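Local coordinates for protein polysaccharide deacetylase (Bacillus anthracis, PDB 2J13) that is a family 4 carbohydrate esterase, a zinc-bound polysaccharide deacetylase that probably removes acetyl groups from peptidoglycan of the bacterial cell wall, at residues Asp119-Asn124 and Glu160-Leu165; Glu147-Arg152 and Asp240-Asn245; Leu74-Glu79 and Glu219-Ile224. One frame throughout, in Å; residues are numbered along the deposited sequence. Where two conformers were deposited one is given.

Overall arrangement
Following the chain from the N terminus, the first of these segments, 74-79 on helix 70-80, meets 219-224 some 140 residues later, so contact 3 closes a loop that takes in much of the NodB domain. Contact 1 lies wholly within that loop: 119-124, just past the zinc ligands His-113 and His-117, meets helix 160-168. Contact 2 starts between the two halves of contact 1, at 147-152, and ends at 240-245 near the C terminus, so it crosses both others. Phe-120 CE2 touches Val-151 CG1 at 4.2 Å, joining contacts 1 and 2. Contact 3 lies on the opposite side of the chain's centre from contact 1, pairing two helices outside the sheet.

Contact 1: Asp119-Asn124 and Glu160-Leu165; sequences DFTAVN and ERTLAL
The zinc-binding H-S-x-x-H-P motif of family 4 esterases, which here supplies the zinc ligands His-113 and His-117, runs into a loop whose Phe-120 and Thr-121 pack against Thr-162 in the first turn of helix 160-168. The approach is close, with the CA atoms of Phe-120 and Thr-162 6.4 Å apart. Thr-162 carries its side of the contact through one methyl. Its CG2 lies 3.4 Å from Phe-120 O and 3.8 Å from Phe-120 CB, while the methyl of Thr-121 crosses it at a slant, CG2 to CG2 4.1 Å. A threonine suits this place because its two branches do different work. With chi1 at 67°, OG1 sits between the backbone N and the carbonyl carbon and is hydrogen-bonded to N of Ser-159, the residue just before the helix, and CG2 is left to face the loop. In the distorted beta/alpha barrel of the NodB domain, the contact thus joins the loop after strand 109-112 to the start of a later helix. Phe-120 meets Thr-162 with its CB and backbone alone; chi1 of -74° sets CG beside the backbone N, and the ring leads away and packs on Leu-128 and Leu-132 of helix 125-143 and on Pro-154. That side chain is about 9 Å from a bound zinc. The loop is folded back by a turn, Ala-122 N bonding to Asp-119 O at 3.0 Å, and Asp-119 is further held by a salt bridge to Arg-155.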
loop_
_atom_site.group_PDB
_atom_site.type_symbol
_atom_site.label_atom_id
_atom_site.label_comp_id
_atom_site.label_asym_id
_atom_site.label_seq_id
_atom_site.Cartn_x
_atom_site.Cartn_y
_atom_site.Cartn_z
ATOM N N ASP A 119 -13.451 2.681 8.166
ATOM C CA ASP A 119 -12.956 1.472 8.815
ATOM C C ASP A 119 -13.746 0.274 8.287
ATOM O O ASP A 119 -15.005 0.243 8.375
ATOM C CB ASP A 119 -13.092 1.605 10.346
ATOM C CG ASP A 119 -11.916 2.384 10.998
ATOM O OD1 ASP A 119 -10.941 2.798 10.292
ATOM O OD2 ASP A 119 -11.967 2.568 12.262
ATOM N N PHE A 120 -13.042 -0.706 7.715
ATOM C CA PHE A 120 -13.680 -1.872 7.062
ATOM C C PHE A 120 -14.501 -2.718 8.032
ATOM O O PHE A 120 -15.448 -3.371 7.641
ATOM C CB PHE A 120 -12.676 -2.771 6.367
ATOM C CG PHE A 120 -12.117 -2.198 5.052
ATOM C CD1 PHE A 120 -12.556 -0.985 4.547
ATOM C CD2 PHE A 120 -11.227 -2.946 4.322
ATOM C CE1 PHE A 120 -12.063 -0.499 3.322
ATOM C CE2 PHE A 120 -10.726 -2.476 3.100
ATOM C CZ PHE A 120 -11.143 -1.246 2.623
ATOM N N THR A 121 -14.115 -2.693 9.295
ATOM C CA THR A 121 -14.816 -3.459 10.323
ATOM C C THR A 121 -16.177 -2.835 10.682
ATOM O O THR A 121 -16.989 -3.492 11.389
ATOM C CB THR A 121 -13.926 -3.553 11.589
ATOM O OG1 THR A 121 -13.588 -2.232 12.007
ATOM C CG2 THR A 121 -12.659 -4.355 11.339
ATOM N N ALA A 122 -16.423 -1.587 10.253
ATOM C CA ALA A 122 -17.622 -0.814 10.597
ATOM C C ALA A 122 -18.671 -0.815 9.495
ATOM O O ALA A 122 -19.705 -0.151 9.627
ATOM C CB ALA A 122 -17.253 0.632 10.911
ATOM N N VAL A 123 -18.422 -1.524 8.403
ATOM C CA VAL A 123 -19.371 -1.457 7.281
ATOM C C VAL A 123 -19.901 -2.822 6.990
ATOM O O VAL A 123 -19.261 -3.827 7.320
ATOM C CB VAL A 123 -18.685 -0.868 6.036
ATOM C CG1 VAL A 123 -18.142 0.513 6.365
ATOM C CG2 VAL A 123 -17.589 -1.819 5.511
ATOM N N ASN A 124 -21.084 -2.891 6.369
ATOM C CA ASN A 124 -21.651 -4.158 5.950
ATOM C C ASN A 124 -20.964 -4.728 4.691
ATOM O O ASN A 124 -20.155 -4.028 4.024
ATOM C CB ASN A 124 -23.171 -3.997 5.763
ATOM C CG ASN A 124 -23.873 -3.516 7.039
ATOM O OD1 ASN A 124 -23.414 -3.773 8.160
ATOM N ND2 ASN A 124 -24.989 -2.827 6.873
ATOM N N GLU A 160 -10.780 -10.747 11.073
ATOM C CA GLU A 160 -10.784 -11.951 10.275
ATOM C C GLU A 160 -11.754 -11.852 9.096
ATOM O O GLU A 160 -11.432 -12.263 7.970
ATOM C CB GLU A 160 -11.142 -13.173 11.142
ATOM C CG GLU A 160 -10.818 -14.452 10.430
ATOM C CD GLU A 160 -11.323 -15.713 11.135
ATOM O OE1 GLU A 160 -12.260 -15.640 11.973
ATOM O OE2 GLU A 160 -10.760 -16.783 10.795
ATOM N N ARG A 161 -12.946 -11.332 9.357
ATOM C CA ARG A 161 -13.961 -11.205 8.307
ATOM C C ARG A 161 -13.493 -10.324 7.151
ATOM O O ARG A 161 -13.595 -10.725 5.993
ATOM C CB ARG A 161 -15.257 -10.654 8.868
ATOM C CG ARG A 161 -16.397 -10.749 7.853
ATOM C CD ARG A 161 -17.513 -9.855 8.177
ATOM N NE ARG A 161 -18.676 -10.249 7.393
ATOM C CZ ARG A 161 -19.439 -11.285 7.706
ATOM N NH1 ARG A 161 -19.166 -12.010 8.791
ATOM N NH2 ARG A 161 -20.464 -11.602 6.925
ATOM N N THR A 162 -12.961 -9.156 7.472
ATOM C CA THR A 162 -12.599 -8.184 6.408
ATOM C C THR A 162 -11.413 -8.694 5.577
ATOM O O THR A 162 -11.366 -8.492 4.360
ATOM C CB THR A 162 -12.343 -6.761 6.949
ATOM O OG1 THR A 162 -11.167 -6.730 7.769
ATOM C CG2 THR A 162 -13.518 -6.218 7.732
ATOM N N LEU A 163 -10.433 -9.332 6.226
ATOM C CA LEU A 163 -9.342 -9.990 5.530
ATOM C C LEU A 163 -9.850 -11.052 4.588
ATOM O O LEU A 163 -9.494 -11.090 3.414
ATOM C CB LEU A 163 -8.356 -10.605 6.545
ATOM C CG LEU A 163 -7.620 -9.642 7.432
ATOM C CD1 LEU A 163 -6.805 -10.407 8.508
ATOM C CD2 LEU A 163 -6.694 -8.691 6.607
ATOM N N ALA A 164 -10.737 -11.913 5.075
ATOM C CA ALA A 164 -11.242 -13.000 4.260
ATOM C C ALA A 164 -12.116 -12.502 3.081
ATOM O O ALA A 164 -12.012 -13.019 1.997
ATOM C CB ALA A 164 -12.001 -14.017 5.134
ATOM N N LEU A 165 -12.939 -11.489 3.314
ATOM C CA LEU A 165 -13.790 -10.913 2.252
ATOM C C LEU A 165 -12.939 -10.250 1.179
ATOM O O LEU A 165 -13.208 -10.380 -0.024
ATOM C CB LEU A 165 -14.770 -9.900 2.835
ATOM C CG LEU A 165 -15.848 -10.411 3.802
ATOM C CD1 LEU A 165 -16.641 -9.242 4.337
ATOM C CD2 LEU A 165 -16.747 -11.443 3.144
#

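Contact 2: Glu147-Arg152 and Asp240-Asn245; sequences EVKYVR and DLVKSN
Lys-149 and Val-242 make the nearest backbone approach between the two segments, yet their CA atoms stay 10.7 Å apart, so side chains must span the gap. In the beta/alpha fold of this family 4 esterase the contact joins short strand 150-151, paired with 172-174, to the C-terminal helix 238-243. Tyr-150 and Lys-149 both reach across. The tyrosine brings OH to 4.0 Å from Val-242 CG2, and the methyl lies at the edge of the ring, near its plane, with CE1 4.3 Å away. A tyrosine fits because the hydroxyl end of its ring meets the methyl with edge and OH, and the same OH is hydrogen-bonded to Asp-239, the residue just before the second segment. On Val-242, chi1 of 171° puts CG2 opposite the carbonyl carbon and beside the backbone N, and this is the branch that faces Tyr-150. Lys-149 lies alongside: its CB rests 3.7 Å above the centre of the tyrosine ring, covering one face, and its NZ comes 4.2 Å from Val-242 CG2, though this lysine was modelled in two conformers. Its charge makes a long, weak ion pair with Asp-239. Near the end of the helix, Ser-244 OG donates to a lone pair of Leu-241 O, in the carbonyl plane at 2.6 Å, with a C=O...donor angle of 134°.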
loop_
_atom_site.group_PDB
_atom_site.type_symbol
_atom_site.label_atom_id
_atom_site.label_comp_id
_atom_site.label_asym_id
_atom_site.label_seq_id
_atom_site.Cartn_x
_atom_site.Cartn_y
_atom_site.Cartn_z
ATOM N N GLU A 147 -4.488 -4.660 -13.830
ATOM C CA GLU A 147 -4.948 -5.422 -12.694
ATOM C C GLU A 147 -4.773 -4.534 -11.469
ATOM O O GLU A 147 -3.848 -3.727 -11.427
ATOM C CB GLU A 147 -4.107 -6.681 -12.530
ATOM C CG GLU A 147 -4.198 -7.731 -13.669
ATOM C CD GLU A 147 -5.618 -8.254 -13.877
ATOM O OE1 GLU A 147 -6.409 -8.259 -12.905
ATOM O OE2 GLU A 147 -5.963 -8.670 -15.016
ATOM N N VAL A 148 -5.657 -4.711 -10.496
ATOM C CA VAL A 148 -5.522 -4.075 -9.183
ATOM C C VAL A 148 -5.525 -5.227 -8.177
ATOM O O VAL A 148 -6.585 -5.760 -7.830
ATOM C CB VAL A 148 -6.641 -3.071 -8.907
ATOM C CG1 VAL A 148 -6.521 -2.496 -7.500
ATOM C CG2 VAL A 148 -6.665 -1.917 -9.973
ATOM N N LYS A 149 -4.349 -5.613 -7.700
ATOM C CA LYS A 149 -4.141 -6.818 -6.898
ATOM C C LYS A 149 -4.030 -6.537 -5.399
ATOM O O LYS A 149 -4.169 -7.440 -4.586
ATOM C CB LYS A 149 -2.821 -7.484 -7.316
ATOM C CG LYS A 149 -2.750 -8.021 -8.769
ATOM C CD LYS A 149 -1.808 -9.220 -8.835
ATOM C CE LYS A 149 -0.348 -8.851 -8.549
ATOM N NZ LYS A 149 0.634 -10.003 -8.265
ATOM N N TYR A 150 -3.726 -5.289 -5.047
ATOM C CA TYR A 150 -3.256 -4.947 -3.690
ATOM C C TYR A 150 -4.227 -3.994 -3.001
ATOM O O TYR A 150 -4.507 -2.921 -3.507
ATOM C CB TYR A 150 -1.848 -4.349 -3.749
ATOM C CG TYR A 150 -0.901 -5.226 -4.518
ATOM C CD1 TYR A 150 -0.558 -6.491 -4.056
ATOM C CD2 TYR A 150 -0.371 -4.812 -5.728
ATOM C CE1 TYR A 150 0.294 -7.314 -4.794
ATOM C CE2 TYR A 150 0.457 -5.614 -6.449
ATOM C CZ TYR A 150 0.784 -6.867 -5.989
ATOM O OH TYR A 150 1.631 -7.675 -6.742
ATOM N N VAL A 151 -4.670 -4.382 -1.806
ATOM C CA VAL A 151 -5.528 -3.557 -0.975
ATOM C C VAL A 151 -4.803 -3.272 0.330
ATOM O O VAL A 151 -4.267 -4.182 0.921
ATOM C CB VAL A 151 -6.882 -4.262 -0.709
ATOM C CG1 VAL A 151 -7.616 -3.594 0.435
ATOM C CG2 VAL A 151 -7.697 -4.260 -2.006
ATOM N N ARG A 152 -4.813 -2.028 0.778
ATOM C CA ARG A 152 -4.403 -1.690 2.156
ATOM C C ARG A 152 -5.612 -1.069 2.879
ATOM O O ARG A 152 -6.166 -0.053 2.444
ATOM C CB ARG A 152 -3.240 -0.715 2.155
ATOM C CG ARG A 152 -2.721 -0.381 3.548
ATOM C CD ARG A 152 -1.447 0.351 3.506
ATOM N NE ARG A 152 -0.326 -0.521 3.221
ATOM C CZ ARG A 152 0.854 -0.065 2.820
ATOM N NH1 ARG A 152 1.001 1.220 2.533
ATOM N NH2 ARG A 152 1.826 -0.907 2.617
ATOM N N ASP A 240 7.191 -8.036 -7.443
ATOM C CA ASP A 240 8.445 -8.758 -7.168
ATOM C C ASP A 240 8.331 -9.547 -5.867
ATOM O O ASP A 240 8.813 -10.695 -5.760
ATOM C CB ASP A 240 9.631 -7.783 -7.047
ATOM C CG ASP A 240 9.935 -7.038 -8.327
ATOM O OD1 ASP A 240 9.860 -7.672 -9.408
ATOM O OD2 ASP A 240 10.299 -5.819 -8.272
ATOM N N LEU A 241 7.670 -8.953 -4.875
ATOM C CA LEU A 241 7.487 -9.580 -3.586
ATOM C C LEU A 241 6.773 -10.913 -3.778
ATOM O O LEU A 241 7.235 -11.941 -3.287
ATOM C CB LEU A 241 6.662 -8.696 -2.636
ATOM C CG LEU A 241 6.622 -9.221 -1.195
ATOM C CD1 LEU A 241 6.496 -8.100 -0.152
ATOM C CD2 LEU A 241 5.496 -10.256 -1.028
ATOM N N VAL A 242 5.644 -10.865 -4.471
ATOM C CA VAL A 242 4.860 -12.073 -4.700
ATOM C C VAL A 242 5.719 -13.152 -5.390
ATOM O O VAL A 242 5.704 -14.324 -4.979
ATOM C CB VAL A 242 3.578 -11.749 -5.500
ATOM C CG1 VAL A 242 2.861 -13.036 -5.925
ATOM C CG2 VAL A 242 2.648 -10.906 -4.648
ATOM N N LYS A 243 6.468 -12.761 -6.420
ATOM C CA LYS A 243 7.392 -13.690 -7.097
ATOM C C LYS A 243 8.528 -14.184 -6.196
ATOM O O LYS A 243 8.913 -15.355 -6.290
ATOM C CB LYS A 243 7.985 -13.058 -8.346
ATOM C CG LYS A 243 6.964 -12.760 -9.432
ATOM C CD LYS A 243 7.552 -11.839 -10.503
ATOM C CE LYS A 243 6.470 -11.206 -11.373
ATOM N NZ LYS A 243 7.014 -10.171 -12.306
ATOM N N SER A 244 9.073 -13.308 -5.345
ATOM C CA SER A 244 10.060 -13.700 -4.307
ATOM C C SER A 244 9.543 -14.858 -3.474
ATOM O O SER A 244 10.300 -15.491 -2.723
ATOM C CB SER A 244 10.388 -12.542 -3.349
ATOM O OG SER A 244 9.549 -12.562 -2.181
ATOM N N ASN A 245 8.234 -15.074 -3.552
ATOM C CA ASN A 245 7.620 -16.319 -3.153
ATOM C C ASN A 245 7.401 -16.378 -1.647
ATOM O O ASN A 245 6.398 -15.854 -1.151
ATOM C CB ASN A 245 8.453 -17.503 -3.660
ATOM C CG ASN A 245 7.610 -18.650 -4.074
ATOM O OD1 ASN A 245 7.512 -18.967 -5.261
ATOM N ND2 ASN A 245 6.961 -19.281 -3.100
#

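Contact 3: Leu74-Glu79 and Glu219-Ile224; sequences LDVLKE and EALAKI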
loop_
_atom_site.group_PDB
_atom_site.type_symbol
_atom_site.label_atom_id
_atom_site.label_comp_id
_atom_site.label_asym_id
_atom_site.label_seq_id
_atom_site.Cartn_x
_atom_site.Cartn_y
_atom_site.Cartn_z
ATOM N N LEU A 74 7.328 11.810 -6.717
ATOM C CA LEU A 74 7.390 11.097 -7.975
ATOM C C LEU A 74 8.663 11.497 -8.733
ATOM O O LEU A 74 9.288 10.664 -9.347
ATOM C CB LEU A 74 6.148 11.373 -8.822
ATOM C CG LEU A 74 4.895 10.588 -8.344
ATOM C CD1 LEU A 74 3.628 11.176 -8.918
ATOM C CD2 LEU A 74 5.043 9.116 -8.720
ATOM N N ASP A 75 9.032 12.765 -8.646
ATOM C CA ASP A 75 10.281 13.223 -9.314
ATOM C C ASP A 75 11.510 12.465 -8.750
ATOM O O ASP A 75 12.404 12.050 -9.498
ATOM C CB ASP A 75 10.469 14.723 -9.124
ATOM C CG ASP A 75 9.473 15.574 -9.911
ATOM O OD1 ASP A 75 8.856 15.084 -10.874
ATOM O OD2 ASP A 75 9.336 16.777 -9.568
ATOM N N VAL A 76 11.583 12.349 -7.424
ATOM C CA VAL A 76 12.651 11.598 -6.777
ATOM C C VAL A 76 12.652 10.134 -7.247
ATOM O O VAL A 76 13.671 9.588 -7.620
ATOM C CB VAL A 76 12.583 11.670 -5.247
ATOM C CG1 VAL A 76 13.565 10.707 -4.633
ATOM C CG2 VAL A 76 12.816 13.096 -4.737
ATOM N N LEU A 77 11.499 9.471 -7.231
ATOM C CA LEU A 77 11.444 8.064 -7.619
ATOM C C LEU A 77 11.891 7.831 -9.067
ATOM O O LEU A 77 12.527 6.819 -9.380
ATOM C CB LEU A 77 10.004 7.529 -7.413
ATOM C CG LEU A 77 9.537 7.516 -5.954
ATOM C CD1 LEU A 77 8.011 7.109 -5.913
ATOM C CD2 LEU A 77 10.388 6.581 -5.134
ATOM N N LYS A 78 11.569 8.788 -9.931
ATOM C CA LYS A 78 11.947 8.737 -11.327
ATOM C C LYS A 78 13.472 8.906 -11.482
ATOM O O LYS A 78 14.079 8.167 -12.221
ATOM C CB LYS A 78 11.206 9.841 -12.077
ATOM C CG LYS A 78 11.431 9.905 -13.592
ATOM C CD LYS A 78 10.735 11.144 -14.119
ATOM C CE LYS A 78 9.831 10.872 -15.298
ATOM N NZ LYS A 78 8.681 11.864 -15.378
ATOM N N GLU A 79 14.037 9.854 -10.741
ATOM C CA GLU A 79 15.476 10.135 -10.763
ATOM C C GLU A 79 16.276 8.939 -10.291
ATOM O O GLU A 79 17.318 8.595 -10.877
ATOM C CB GLU A 79 15.795 11.326 -9.865
ATOM C CG GLU A 79 15.393 12.674 -10.449
ATOM C CD GLU A 79 15.981 13.863 -9.701
ATOM O OE1 GLU A 79 16.900 13.678 -8.859
ATOM O OE2 GLU A 79 15.516 15.001 -9.959
ATOM N N GLU A 219 13.292 15.354 0.014
ATOM C CA GLU A 219 14.730 15.347 0.292
ATOM C C GLU A 219 15.086 14.146 1.160
ATOM O O GLU A 219 16.092 13.457 0.930
ATOM C CB GLU A 219 15.123 16.652 1.012
ATOM C CG GLU A 219 16.442 17.284 0.570
ATOM C CD GLU A 219 16.565 18.755 0.999
ATOM O OE1 GLU A 219 15.823 19.197 1.913
ATOM O OE2 GLU A 219 17.404 19.476 0.414
ATOM N N ALA A 220 14.272 13.912 2.182
ATOM C CA ALA A 220 14.479 12.781 3.077
ATOM C C ALA A 220 14.403 11.486 2.277
ATOM O O ALA A 220 15.239 10.616 2.452
ATOM C CB ALA A 220 13.460 12.765 4.188
ATOM N N LEU A 221 13.419 11.367 1.386
ATOM C CA LEU A 221 13.276 10.147 0.586
ATOM C C LEU A 221 14.515 9.900 -0.257
ATOM O O LEU A 221 14.980 8.765 -0.350
ATOM C CB LEU A 221 12.077 10.240 -0.349
ATOM C CG LEU A 221 11.810 9.051 -1.263
ATOM C CD1 LEU A 221 11.513 7.763 -0.446
ATOM C CD2 LEU A 221 10.664 9.407 -2.203
ATOM N N ALA A 222 15.005 10.945 -0.906
ATOM C CA ALA A 222 16.205 10.827 -1.768
ATOM C C ALA A 222 17.411 10.331 -0.960
ATOM O O ALA A 222 18.119 9.421 -1.386
ATOM C CB ALA A 222 16.491 12.142 -2.456
ATOM N N LYS A 223 17.572 10.867 0.250
ATOM C CA LYS A 223 18.664 10.464 1.149
ATOM C C LYS A 223 18.545 9.033 1.637
ATOM O O LYS A 223 19.556 8.310 1.731
ATOM C CB LYS A 223 18.708 11.406 2.358
ATOM C CG LYS A 223 19.060 12.853 2.049
ATOM C CD LYS A 223 18.878 13.710 3.283
ATOM C CE LYS A 223 19.618 13.106 4.488
ATOM N NZ LYS A 223 19.857 14.067 5.601
ATOM N N ILE A 224 17.314 8.611 1.952
ATOM C CA ILE A 224 17.028 7.276 2.419
ATOM C C ILE A 224 17.320 6.250 1.314
ATOM O O ILE A 224 17.953 5.222 1.560
ATOM C CB ILE A 224 15.543 7.157 2.876
ATOM C CG1 ILE A 224 15.338 7.963 4.159
ATOM C CG2 ILE A 224 15.163 5.712 3.060
ATOM C CD1 ILE A 224 13.851 8.075 4.601
#
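Val-76 and Leu-77 meet Leu-221 and Ala-222 without a ring or any other flat side-chain group, so there are no faces or edges to cover and the contact is wholly aliphatic, led by methyl groups. Val-76 CG1, anti to its backbone N at chi1 171°, points at the neighbouring helix and settles 3.9 Å from both CA and CB of Ala-222. The small alanine lets it come that near the backbone. The same methyl is 4.0 Å from Leu-221 CD2, so one branch of the valine bears on two successive residues. Leu-221 CD2 is in turn 4.1 Å from Leu-77 CD2, the two leucine side chains crossing at about a right angle. Leucine suits both places because its forked end can meet the other leucine and still reach Leu-59 of strand 56-63, while Val-76 and Ala-222 lie nearer the surface. The axes of the two short segments approach to 9.6 Å, run in the same sense and cross at -22°, with Val-76 and Ala-222 nearest in backbone, CA to CA 6.2 Å. Such neighbouring, nearly parallel helices lying side by side over parallel strands are the outer layer of a beta/alpha barrel, here the distorted one of the NodB family.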